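Ribokinase RBSK (Mycobacterium tuberculosis, PDB 3GO6) probably phosphorylates D-ribose at O-5 with ATP and a divalent metal ion, giving D-ribose 5-phosphate for nucleotide and amino-acid synthesis or the pentose phosphate pathway. Local coordinates at residues Ala19-Val24 with Asn143-Leu148; Ala63-Arg68 with Gly247-Gly252; Ala156-Ala161 with Gln187-Ile192. All coordinates share one frame; numbering follows the deposited sequence.

Contact 1: Ala19-Val24 with Asn143-Leu148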
ATOM      1  N   ALA A  19     -24.665  22.931 -20.505  1.00 31.17           N
ATOM      2  CA  ALA A  19     -24.031  21.925 -19.578  1.00 30.20           C
ATOM      3  C   ALA A  19     -23.690  22.583 -18.249  1.00 29.21           C
ATOM      4  O   ALA A  19     -23.160  23.689 -18.241  1.00 29.33           O
ATOM      5  CB  ALA A  19     -22.782  21.334 -20.210  1.00 30.57           C
ATOM      6  N   PRO A  20     -23.990  21.912 -17.112  1.00 28.28           N
ATOM      7  CA  PRO A  20     -23.691  22.524 -15.817  1.00 27.29           C
ATOM      8  C   PRO A  20     -22.189  22.635 -15.588  1.00 25.91           C
ATOM      9  O   PRO A  20     -21.436  21.772 -16.022  1.00 25.75           O
ATOM     10  CB  PRO A  20     -24.335  21.565 -14.804  1.00 27.01           C
ATOM     11  CG  PRO A  20     -24.485  20.315 -15.496  1.00 28.12           C
ATOM     12  CD  PRO A  20     -24.613  20.585 -16.964  1.00 28.80           C
ATOM     13  N   ARG A  21     -21.772  23.714 -14.945  1.00 24.97           N
ATOM     14  CA  ARG A  21     -20.369  23.944 -14.678  1.00 24.56           C
ATOM     15  C   ARG A  21     -20.123  23.517 -13.243  1.00 23.02           C
ATOM     16  O   ARG A  21     -20.614  24.151 -12.299  1.00 23.23           O
ATOM     17  CB  ARG A  21     -19.990  25.419 -14.886  1.00 24.07           C
ATOM     18  CG  ARG A  21     -20.261  25.936 -16.303  1.00 25.97           C
ATOM     19  CD  ARG A  21     -20.225  27.469 -16.354  1.00 27.77           C
ATOM     20  NE  ARG A  21     -21.242  28.091 -15.497  1.00 34.49           N
ATOM     21  CZ  ARG A  21     -21.268  29.382 -15.160  1.00 36.84           C
ATOM     22  NH1 ARG A  21     -20.333  30.217 -15.605  1.00 38.57           N
ATOM     23  NH2 ARG A  21     -22.231  29.846 -14.372  1.00 36.96           N
ATOM     24  N   VAL A  22     -19.384  22.423 -13.089  1.00 20.73           N
ATOM     25  CA  VAL A  22     -19.064  21.911 -11.762  1.00 19.37           C
ATOM     26  C   VAL A  22     -17.618  22.243 -11.443  1.00 18.79           C
ATOM     27  O   VAL A  22     -16.729  21.937 -12.240  1.00 16.91           O
ATOM     28  CB  VAL A  22     -19.317  20.389 -11.684  1.00 18.45           C
ATOM     29  CG1 VAL A  22     -18.791  19.822 -10.376  1.00 19.04           C
ATOM     30  CG2 VAL A  22     -20.832  20.105 -11.860  1.00 18.44           C
ATOM     31  N   CYS A  23     -17.393  22.891 -10.295  1.00 19.56           N
ATOM     32  CA  CYS A  23     -16.037  23.063  -9.774  1.00 18.85           C
ATOM     33  C   CYS A  23     -15.787  22.131  -8.578  1.00 17.78           C
ATOM     34  O   CYS A  23     -16.507  22.192  -7.565  1.00 17.15           O
ATOM     35  CB  CYS A  23     -15.786  24.515  -9.367  1.00 19.80           C
ATOM     36  SG  CYS A  23     -14.200  24.693  -8.528  1.00 27.18           S
ATOM     37  N   VAL A  24     -14.798  21.248  -8.706  1.00 15.46           N
ATOM     38  CA  VAL A  24     -14.462  20.342  -7.614  1.00 15.21           C
ATOM     39  C   VAL A  24     -13.212  20.871  -6.922  1.00 15.15           C
ATOM     40  O   VAL A  24     -12.178  21.058  -7.561  1.00 15.79           O
ATOM     41  CB  VAL A  24     -14.226  18.899  -8.116  1.00 15.35           C
ATOM     42  CG1 VAL A  24     -13.879  17.959  -6.956  1.00 14.28           C
ATOM     43  CG2 VAL A  24     -15.443  18.401  -8.892  1.00 14.87           C
ATOM     44  N   ASN A 143     -16.989  31.157 -12.052  1.00 39.06           N
ATOM     45  CA  ASN A 143     -17.950  30.698 -13.053  1.00 37.80           C
ATOM     46  C   ASN A 143     -18.378  29.236 -12.877  1.00 35.93           C
ATOM     47  O   ASN A 143     -18.192  28.408 -13.783  1.00 35.57           O
ATOM     48  CB  ASN A 143     -17.402  30.918 -14.472  1.00 38.46           C
ATOM     49  CG  ASN A 143     -16.866  32.327 -14.684  1.00 40.77           C
ATOM     50  OD1 ASN A 143     -15.694  32.513 -15.036  1.00 42.91           O
ATOM     51  ND2 ASN A 143     -17.714  33.328 -14.446  1.00 42.53           N
ATOM     52  N   CYS A 144     -18.907  28.900 -11.703  1.00 33.35           N
ATOM     53  CA  CYS A 144     -19.488  27.567 -11.555  1.00 30.74           C
ATOM     54  C   CYS A 144     -20.936  27.626 -11.115  1.00 28.68           C
ATOM     55  O   CYS A 144     -21.396  28.624 -10.555  1.00 28.53           O
ATOM     56  CB  CYS A 144     -18.646  26.641 -10.661  1.00 30.90           C
ATOM     57  SG  CYS A 144     -18.808  26.865  -8.875  1.00 32.38           S
ATOM     58  N   ASP A 145     -21.650  26.552 -11.423  1.00 26.27           N
ATOM     59  CA  ASP A 145     -23.030  26.362 -11.007  1.00 24.90           C
ATOM     60  C   ASP A 145     -23.076  25.578  -9.686  1.00 23.42           C
ATOM     61  O   ASP A 145     -23.880  25.882  -8.794  1.00 22.82           O
ATOM     62  CB  ASP A 145     -23.778  25.633 -12.121  1.00 25.16           C
ATOM     63  CG  ASP A 145     -23.832  26.460 -13.400  1.00 27.58           C
ATOM     64  OD1 ASP A 145     -24.041  27.688 -13.289  1.00 29.65           O
ATOM     65  OD2 ASP A 145     -23.638  25.900 -14.490  1.00 29.46           O
ATOM     66  N   VAL A 146     -22.189  24.587  -9.567  1.00 20.78           N
ATOM     67  CA  VAL A 146     -22.086  23.774  -8.343  1.00 19.10           C
ATOM     68  C   VAL A 146     -20.620  23.667  -7.906  1.00 18.08           C
ATOM     69  O   VAL A 146     -19.761  23.283  -8.706  1.00 17.58           O
ATOM     70  CB  VAL A 146     -22.649  22.343  -8.559  1.00 19.23           C
ATOM     71  CG1 VAL A 146     -22.531  21.491  -7.273  1.00 18.18           C
ATOM     72  CG2 VAL A 146     -24.109  22.377  -9.037  1.00 19.79           C
ATOM     73  N   LEU A 147     -20.344  24.032  -6.657  1.00 16.85           N
ATOM     74  CA  LEU A 147     -19.074  23.683  -6.018  1.00 16.84           C
ATOM     75  C   LEU A 147     -19.232  22.334  -5.307  1.00 16.24           C
ATOM     76  O   LEU A 147     -20.153  22.150  -4.524  1.00 16.05           O
ATOM     77  CB  LEU A 147     -18.626  24.747  -5.003  1.00 17.38           C
ATOM     78  CG  LEU A 147     -17.595  24.244  -3.967  1.00 19.34           C
ATOM     79  CD1 LEU A 147     -16.188  24.161  -4.525  1.00 19.54           C
ATOM     80  CD2 LEU A 147     -17.620  25.048  -2.701  1.00 22.73           C
ATOM     81  N   LEU A 148     -18.352  21.381  -5.603  1.00 15.23           N
ATOM     82  CA  LEU A 148     -18.340  20.134  -4.859  1.00 14.60           C
ATOM     83  C   LEU A 148     -16.990  19.984  -4.149  1.00 14.91           C
ATOM     84  O   LEU A 148     -15.918  20.093  -4.777  1.00 14.25           O
ATOM     85  CB  LEU A 148     -18.649  18.955  -5.804  1.00 14.49           C
ATOM     86  CG  LEU A 148     -18.513  17.537  -5.249  1.00 15.34           C
ATOM     87  CD1 LEU A 148     -19.470  17.297  -4.080  1.00 13.15           C
ATOM     88  CD2 LEU A 148     -18.716  16.501  -6.353  1.00 14.94           C
TER
HETATM   89  O   HOH W   1     -23.921  26.158 -17.188  1.00 49.89           O
HETATM   90  O   HOH W   2     -20.695  33.010 -14.641  1.00 55.06           O
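Arg-21 reaches over to Asp-145 and grips it with backbone and side chain together, just where two parallel strands of the large sheet of this ribokinase begin. Its chain bends at chi3 (-61°), which turns the guanidinium back so that one edge meets the carboxylate. Arg-21 NH2 lies 3.0 Å from Asp-145 OD1 in a salt bridge; the carboxylate sits near the guanidinium plane, but the two planes are 55° apart and OD1 is met from above its own plane. Asp-145 OD2 takes Arg-21 N at 2.9 Å on its anti side, tilted out of the carboxylate plane, and a weak bond from NE. One guanidinium face lies over the Asn-143 carbonyl, a contact too poorly angled to be a hydrogen bond.

Arg-21 O accepts from both Asp-145 N and Val-146 N. Beyond it, Cys-23 N bonds to Val-146 O and Cys-23 O receives Leu-148 N, in parallel register. On one face Ala-255 of helix 246-257 packs on Val-22, Val-146 and Leu-148; on the other, Cys-23 CB meets Cys-144 CB at 3.8 Å.

A water bridges Ala-19 O to Asp-145 OD2. With so many donors around it, the carboxylate is probably held ionised, clamping the strand starts together.

Contact 2: Ala63-Arg68 with Gly247-Gly252. With RIB (alpha-D-ribofuranose), chain C.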
ATOM      1  N   ALA A  63     -14.681  14.603  -9.722  1.00 11.33           N
ATOM      2  CA  ALA A  63     -14.561  15.415 -10.934  1.00 10.69           C
ATOM      3  C   ALA A  63     -14.737  14.549 -12.187  1.00 10.99           C
ATOM      4  O   ALA A  63     -15.464  14.933 -13.121  1.00 12.26           O
ATOM      5  CB  ALA A  63     -13.189  16.153 -10.942  1.00 10.37           C
ATOM      6  N   VAL A  64     -14.088  13.388 -12.214  1.00 10.93           N
ATOM      7  CA  VAL A  64     -14.185  12.449 -13.337  1.00 12.45           C
ATOM      8  C   VAL A  64     -15.628  11.945 -13.543  1.00 12.41           C
ATOM      9  O   VAL A  64     -16.143  11.914 -14.669  1.00 11.78           O
ATOM     10  CB  VAL A  64     -13.202  11.272 -13.187  1.00 11.73           C
ATOM     11  CG1 VAL A  64     -13.522  10.168 -14.185  1.00 15.90           C
ATOM     12  CG2 VAL A  64     -11.728  11.761 -13.382  1.00 13.34           C
ATOM     13  N   ALA A  65     -16.288  11.589 -12.448  1.00 12.48           N
ATOM     14  CA  ALA A  65     -17.690  11.155 -12.518  1.00 13.20           C
ATOM     15  C   ALA A  65     -18.624  12.264 -13.018  1.00 13.69           C
ATOM     16  O   ALA A  65     -19.509  12.016 -13.862  1.00 14.55           O
ATOM     17  CB  ALA A  65     -18.158  10.617 -11.156  1.00 12.02           C
ATOM     18  N   ALA A  66     -18.452  13.479 -12.502  1.00 13.85           N
ATOM     19  CA  ALA A  66     -19.238  14.619 -12.988  1.00 14.67           C
ATOM     20  C   ALA A  66     -19.027  14.874 -14.494  1.00 15.52           C
ATOM     21  O   ALA A  66     -19.985  15.166 -15.216  1.00 16.10           O
ATOM     22  CB  ALA A  66     -18.925  15.877 -12.177  1.00 14.72           C
ATOM     23  N   ALA A  67     -17.778  14.769 -14.957  1.00 15.55           N
ATOM     24  CA  ALA A  67     -17.454  14.942 -16.387  1.00 16.70           C
ATOM     25  C   ALA A  67     -18.067  13.842 -17.264  1.00 16.87           C
ATOM     26  O   ALA A  67     -18.684  14.141 -18.303  1.00 17.37           O
ATOM     27  CB  ALA A  67     -15.943  15.025 -16.598  1.00 15.64           C
ATOM     28  N   ARG A  68     -17.935  12.588 -16.845  1.00 16.54           N
ATOM     29  CA  ARG A  68     -18.585  11.486 -17.572  1.00 17.47           C
ATOM     30  C   ARG A  68     -20.117  11.594 -17.580  1.00 17.94           C
ATOM     31  O   ARG A  68     -20.761  11.157 -18.538  1.00 18.42           O
ATOM     32  CB  ARG A  68     -18.130  10.126 -17.049  1.00 17.15           C
ATOM     33  CG  ARG A  68     -16.649   9.861 -17.324  1.00 17.75           C
ATOM     34  CD  ARG A  68     -16.255   8.473 -16.886  1.00 19.77           C
ATOM     35  NE  ARG A  68     -14.813   8.239 -16.996  1.00 19.32           N
ATOM     36  CZ  ARG A  68     -14.219   7.103 -16.639  1.00 20.57           C
ATOM     37  NH1 ARG A  68     -14.935   6.089 -16.168  1.00 18.35           N
ATOM     38  NH2 ARG A  68     -12.903   6.975 -16.760  1.00 21.44           N
ATOM     39  N   GLY A 247     -19.152   5.716  -3.986  1.00 13.16           N
ATOM     40  CA  GLY A 247     -19.600   6.932  -3.294  1.00 13.59           C
ATOM     41  C   GLY A 247     -19.152   8.203  -4.004  1.00 13.36           C
ATOM     42  O   GLY A 247     -19.895   9.170  -4.079  1.00 13.12           O
ATOM     43  N   ASP A 248     -17.922   8.203  -4.535  1.00 13.61           N
ATOM     44  CA  ASP A 248     -17.416   9.356  -5.307  1.00 13.51           C
ATOM     45  C   ASP A 248     -18.190   9.510  -6.591  1.00 13.05           C
ATOM     46  O   ASP A 248     -18.454  10.623  -7.026  1.00 12.87           O
ATOM     47  CB  ASP A 248     -15.929   9.175  -5.634  1.00 13.83           C
ATOM     48  CG  ASP A 248     -15.058   9.244  -4.397  1.00 16.28           C
ATOM     49  OD1 ASP A 248     -15.462   9.941  -3.428  1.00 16.40           O
ATOM     50  OD2 ASP A 248     -13.992   8.577  -4.375  1.00 18.30           O
ATOM     51  N   VAL A 249     -18.545   8.383  -7.212  1.00 12.89           N
ATOM     52  CA  VAL A 249     -19.393   8.413  -8.410  1.00 12.70           C
ATOM     53  C   VAL A 249     -20.759   9.023  -8.083  1.00 13.39           C
ATOM     54  O   VAL A 249     -21.231   9.931  -8.770  1.00 13.88           O
ATOM     55  CB  VAL A 249     -19.543   7.007  -9.074  1.00 12.81           C
ATOM     56  CG1 VAL A 249     -20.531   7.086 -10.249  1.00 13.16           C
ATOM     57  CG2 VAL A 249     -18.171   6.499  -9.591  1.00 12.17           C
ATOM     58  N   PHE A 250     -21.392   8.537  -7.016  1.00 13.51           N
ATOM     59  CA  PHE A 250     -22.675   9.115  -6.573  1.00 13.25           C
ATOM     60  C   PHE A 250     -22.553  10.643  -6.425  1.00 12.96           C
ATOM     61  O   PHE A 250     -23.387  11.388  -6.950  1.00 13.17           O
ATOM     62  CB  PHE A 250     -23.110   8.448  -5.256  1.00 13.06           C
ATOM     63  CG  PHE A 250     -24.409   8.986  -4.690  1.00 14.05           C
ATOM     64  CD1 PHE A 250     -25.597   8.258  -4.847  1.00 16.10           C
ATOM     65  CD2 PHE A 250     -24.439  10.195  -3.984  1.00 14.01           C
ATOM     66  CE1 PHE A 250     -26.813   8.742  -4.327  1.00 14.28           C
ATOM     67  CE2 PHE A 250     -25.645  10.697  -3.464  1.00 16.64           C
ATOM     68  CZ  PHE A 250     -26.839   9.957  -3.635  1.00 15.14           C
ATOM     69  N   ALA A 251     -21.498  11.112  -5.754  1.00 14.02           N
ATOM     70  CA  ALA A 251     -21.341  12.544  -5.454  1.00 13.56           C
ATOM     71  C   ALA A 251     -21.127  13.371  -6.718  1.00 13.99           C
ATOM     72  O   ALA A 251     -21.737  14.443  -6.887  1.00 13.34           O
ATOM     73  CB  ALA A 251     -20.196  12.762  -4.470  1.00 14.22           C
ATOM     74  N   GLY A 252     -20.267  12.877  -7.612  1.00 13.33           N
ATOM     75  CA  GLY A 252     -19.967  13.603  -8.855  1.00 13.22           C
ATOM     76  C   GLY A 252     -21.189  13.690  -9.743  1.00 13.49           C
ATOM     77  O   GLY A 252     -21.465  14.740 -10.348  1.00 14.33           O
TER
HETATM   78  O5  RIB C 305     -13.522   7.201  -2.294  1.00 20.44           O
HETATM   79  C5  RIB C 305     -12.342   6.465  -2.689  1.00 21.84           C
HETATM   80  C4  RIB C 305     -11.142   7.429  -2.722  1.00 19.40           C
HETATM   81  O4  RIB C 305     -10.821   7.793  -1.364  1.00 19.95           O
HETATM   82  C3  RIB C 305      -9.871   6.795  -3.261  1.00 18.03           C
HETATM   83  O3  RIB C 305      -9.609   7.081  -4.659  1.00 15.22           O
HETATM   84  C2  RIB C 305      -8.781   7.303  -2.336  1.00 16.98           C
HETATM   85  O2  RIB C 305      -7.791   8.061  -3.043  1.00 17.87           O
HETATM   86  C1  RIB C 305      -9.447   8.120  -1.240  1.00 17.44           C
HETATM   87  O1  RIB C 305      -9.307   9.530  -1.457  1.00 15.84           O
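Ala-65 points its methyl at helix 247-252 where two helices of the PfkB-family, Rossmann-like fold cross at 51°. The axes come within 7.5 Å, close for a helix pair, and the small residues at the crossing make this possible. Ala-65 CB sits 3.7 Å from Val-249 CA, against the backbone, while Val-249, with CG1 anti to its own N (chi1 175°), brings that methyl to 4.3 Å from Ala-65 CB. Gly-252 presents bare backbone to the other helix: a CB there would run into Ala-65 CB and Ala-66 N. Next to Ala-65, the methyl of Ala-66 brings its CB to 3.3 Å from Gly-252 O. No hydrogen bond joins the two segments, so close packing of methyls on backbone carries the crossing.

Asp-248, the predicted proton acceptor, turns away from this packing. Its CG is anti to the carbonyl carbon, beside the backbone N (chi1 -68°), and the carboxylate leads to the ribose. Residues just before Ala-63 in the partner helix hold it there: Gln-62 NE2 bonds to OD1 and Asn-61 ND2 to OD2. Asn-61 ND2 also bonds to the sugar. RIB O5, the hydroxyl expected to be phosphorylated, donates to Asp-248 OD2 across a short 2.5 Å.

Contact 3: Ala156-Ala161 with Gln187-Ile192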
ATOM      1  N   ALA A 156     -10.514  24.391   6.222  1.00 22.13           N
ATOM      2  CA  ALA A 156     -10.488  25.848   5.999  1.00 21.57           C
ATOM      3  C   ALA A 156     -10.417  26.195   4.513  1.00 21.42           C
ATOM      4  O   ALA A 156     -10.923  27.234   4.087  1.00 21.23           O
ATOM      5  CB  ALA A 156      -9.326  26.482   6.741  1.00 22.60           C
ATOM      6  N   THR A 157      -9.769  25.340   3.719  1.00 20.55           N
ATOM      7  CA  THR A 157      -9.763  25.512   2.262  1.00 20.11           C
ATOM      8  C   THR A 157     -11.117  25.190   1.610  1.00 19.52           C
ATOM      9  O   THR A 157     -11.587  25.938   0.746  1.00 20.43           O
ATOM     10  CB  THR A 157      -8.648  24.668   1.612  1.00 20.19           C
ATOM     11  OG1 THR A 157      -7.380  25.124   2.108  1.00 22.03           O
ATOM     12  CG2 THR A 157      -8.684  24.788   0.081  1.00 20.07           C
ATOM     13  N   ALA A 158     -11.732  24.074   1.993  1.00 19.08           N
ATOM     14  CA  ALA A 158     -13.121  23.787   1.624  1.00 18.90           C
ATOM     15  C   ALA A 158     -14.061  24.961   1.962  1.00 19.08           C
ATOM     16  O   ALA A 158     -14.874  25.377   1.134  1.00 17.83           O
ATOM     17  CB  ALA A 158     -13.598  22.509   2.337  1.00 18.50           C
ATOM     18  N   LEU A 159     -13.926  25.479   3.190  1.00 20.33           N
ATOM     19  CA  LEU A 159     -14.732  26.605   3.687  1.00 21.11           C
ATOM     20  C   LEU A 159     -14.556  27.869   2.850  1.00 21.75           C
ATOM     21  O   LEU A 159     -15.540  28.501   2.477  1.00 23.26           O
ATOM     22  CB  LEU A 159     -14.400  26.902   5.162  1.00 21.26           C
ATOM     23  CG  LEU A 159     -15.131  28.075   5.842  1.00 20.70           C
ATOM     24  CD1 LEU A 159     -16.629  27.831   5.858  1.00 20.41           C
ATOM     25  CD2 LEU A 159     -14.613  28.284   7.266  1.00 21.65           C
ATOM     26  N   ALA A 160     -13.313  28.235   2.548  1.00 22.26           N
ATOM     27  CA  ALA A 160     -13.043  29.367   1.660  1.00 22.42           C
ATOM     28  C   ALA A 160     -13.682  29.200   0.289  1.00 22.61           C
ATOM     29  O   ALA A 160     -14.274  30.136  -0.230  1.00 22.48           O
ATOM     30  CB  ALA A 160     -11.559  29.608   1.523  1.00 22.69           C
ATOM     31  N   ALA A 161     -13.575  28.003  -0.304  1.00 22.50           N
ATOM     32  CA  ALA A 161     -14.228  27.743  -1.587  1.00 21.76           C
ATOM     33  C   ALA A 161     -15.740  27.898  -1.455  1.00 21.16           C
ATOM     34  O   ALA A 161     -16.394  28.482  -2.330  1.00 21.20           O
ATOM     35  CB  ALA A 161     -13.887  26.347  -2.091  1.00 21.89           C
ATOM     36  N   GLN A 187     -17.994  23.406  11.651  1.00 24.49           N
ATOM     37  CA  GLN A 187     -19.205  24.110  12.068  1.00 24.61           C
ATOM     38  C   GLN A 187     -19.505  25.289  11.156  1.00 24.00           C
ATOM     39  O   GLN A 187     -20.658  25.507  10.800  1.00 24.49           O
ATOM     40  CB  GLN A 187     -19.118  24.527  13.536  1.00 25.46           C
ATOM     41  CG  GLN A 187     -19.238  23.348  14.484  1.00 27.11           C
ATOM     42  CD  GLN A 187     -18.686  23.649  15.860  1.00 33.34           C
ATOM     43  OE1 GLN A 187     -17.987  24.650  16.064  1.00 35.08           O
ATOM     44  NE2 GLN A 187     -18.978  22.772  16.812  1.00 33.70           N
ATOM     45  N   ASP A 188     -18.465  26.021  10.754  1.00 23.71           N
ATOM     46  CA  ASP A 188     -18.607  27.130   9.818  1.00 23.84           C
ATOM     47  C   ASP A 188     -19.030  26.643   8.436  1.00 22.71           C
ATOM     48  O   ASP A 188     -19.853  27.269   7.790  1.00 21.75           O
ATOM     49  CB  ASP A 188     -17.308  27.945   9.717  1.00 24.24           C
ATOM     50  CG  ASP A 188     -16.996  28.726  11.001  1.00 29.02           C
ATOM     51  OD1 ASP A 188     -17.889  28.844  11.871  1.00 30.67           O
ATOM     52  OD2 ASP A 188     -15.850  29.209  11.144  1.00 31.87           O
ATOM     53  N   LEU A 189     -18.457  25.528   7.982  1.00 21.68           N
ATOM     54  CA  LEU A 189     -18.871  24.961   6.692  1.00 21.34           C
ATOM     55  C   LEU A 189     -20.309  24.440   6.758  1.00 21.19           C
ATOM     56  O   LEU A 189     -21.092  24.675   5.845  1.00 20.80           O
ATOM     57  CB  LEU A 189     -17.894  23.862   6.223  1.00 21.26           C
ATOM     58  CG  LEU A 189     -18.083  23.245   4.824  1.00 21.02           C
ATOM     59  CD1 LEU A 189     -18.216  24.288   3.729  1.00 18.28           C
ATOM     60  CD2 LEU A 189     -16.929  22.299   4.529  1.00 20.86           C
ATOM     61  N   ALA A 190     -20.658  23.755   7.844  1.00 21.06           N
ATOM     62  CA  ALA A 190     -22.015  23.200   7.993  1.00 21.95           C
ATOM     63  C   ALA A 190     -23.094  24.301   7.970  1.00 22.63           C
ATOM     64  O   ALA A 190     -24.166  24.130   7.367  1.00 23.60           O
ATOM     65  CB  ALA A 190     -22.114  22.356   9.253  1.00 21.21           C
ATOM     66  N   ALA A 191     -22.773  25.439   8.584  1.00 23.06           N
ATOM     67  CA  ALA A 191     -23.677  26.607   8.668  1.00 22.93           C
ATOM     68  C   ALA A 191     -24.135  27.091   7.303  1.00 22.74           C
ATOM     69  O   ALA A 191     -25.245  27.608   7.167  1.00 23.47           O
ATOM     70  CB  ALA A 191     -22.990  27.764   9.442  1.00 22.76           C
ATOM     71  N   ILE A 192     -23.299  26.901   6.283  1.00 22.47           N
ATOM     72  CA  ILE A 192     -23.590  27.424   4.945  1.00 22.33           C
ATOM     73  C   ILE A 192     -23.794  26.387   3.819  1.00 21.48           C
ATOM     74  O   ILE A 192     -24.199  26.758   2.717  1.00 21.72           O
ATOM     75  CB  ILE A 192     -22.532  28.493   4.492  1.00 22.62           C
ATOM     76  CG1 ILE A 192     -21.127  27.886   4.382  1.00 22.62           C
ATOM     77  CG2 ILE A 192     -22.521  29.693   5.459  1.00 23.34           C
ATOM     78  CD1 ILE A 192     -20.116  28.792   3.672  1.00 23.24           C
TER
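Leu-159 pushes its forked end against the backbone and side chains of helix 187-192, joining two neighbouring helices of the alpha/beta fold. Helices 155-167 and 183-192 run in the same general direction, with strand 171-175 between them in sequence; this makes the pair part of the repeated beta-alpha-beta pattern beside the large sheet. Their segment axes are 9.5 Å apart and inclined by 28°.

In the first shell, Leu-159 has CG anti to its backbone N (chi1 179°), which carries the two methyls across the gap. The branches divide the work. Leu-159 CD1 settles on the backbone between Asp-188 and Leu-189, 3.6 Å from Leu-189 N, and also meets Ile-192 CD1 at 4.2 Å. Leu-159 CD2 goes instead to Asp-188, lying 3.7 Å from its CB, so the acidic residue takes part through its aliphatic carbon. The two side chains lie at a slant to each other. In return Leu-189, likewise with CG anti to its N (chi1 -174°), brings CD2 to 4.0 Å from Ala-158 CB. No hydrogen bond crosses between the segments.

Further out, the neighbouring turn of helix 155-167 continues the same interface. Ala-162 touches both Leu-189 and Ile-192, and Arg-163 packs on Asp-188 and Ile-192. From the same helix, Gln-166 NE2 is hydrogen-bonded to Ile-192 O. On the sheet side, Ala-158 rests on Thr-149, which seats helix 156-161 over strand 146-149. Ala-190 points away from segment 156-161 and touches Trp-206 and Ser-208. At the far side of the first helix, a preceding loop provides an anchor: Thr-157 OG1 is hydrogen-bonded to Leu-134 O.

From the N terminus, strand 21-25 comes first, and contact 1 closes a loop of 118 residues when strand 146-149 pairs beside it. Inside that loop starts helix 58-68, whose partner, helix 246-257, comes much later, so contacts 1 and 2 cross along the chain. They also touch: Val-24 CG2 packs on Ala-63 CA and Leu-148 CD2 on Gly-252 CA, setting the crossing helices against one sheet face. Contact 3 follows contact 1 in series and nests within the long loop of contact 2, about 14 Å from it at the nearest atoms. Leu-147 CD2 meets Ala-161 C, tying contact 3 to the sheet's other face.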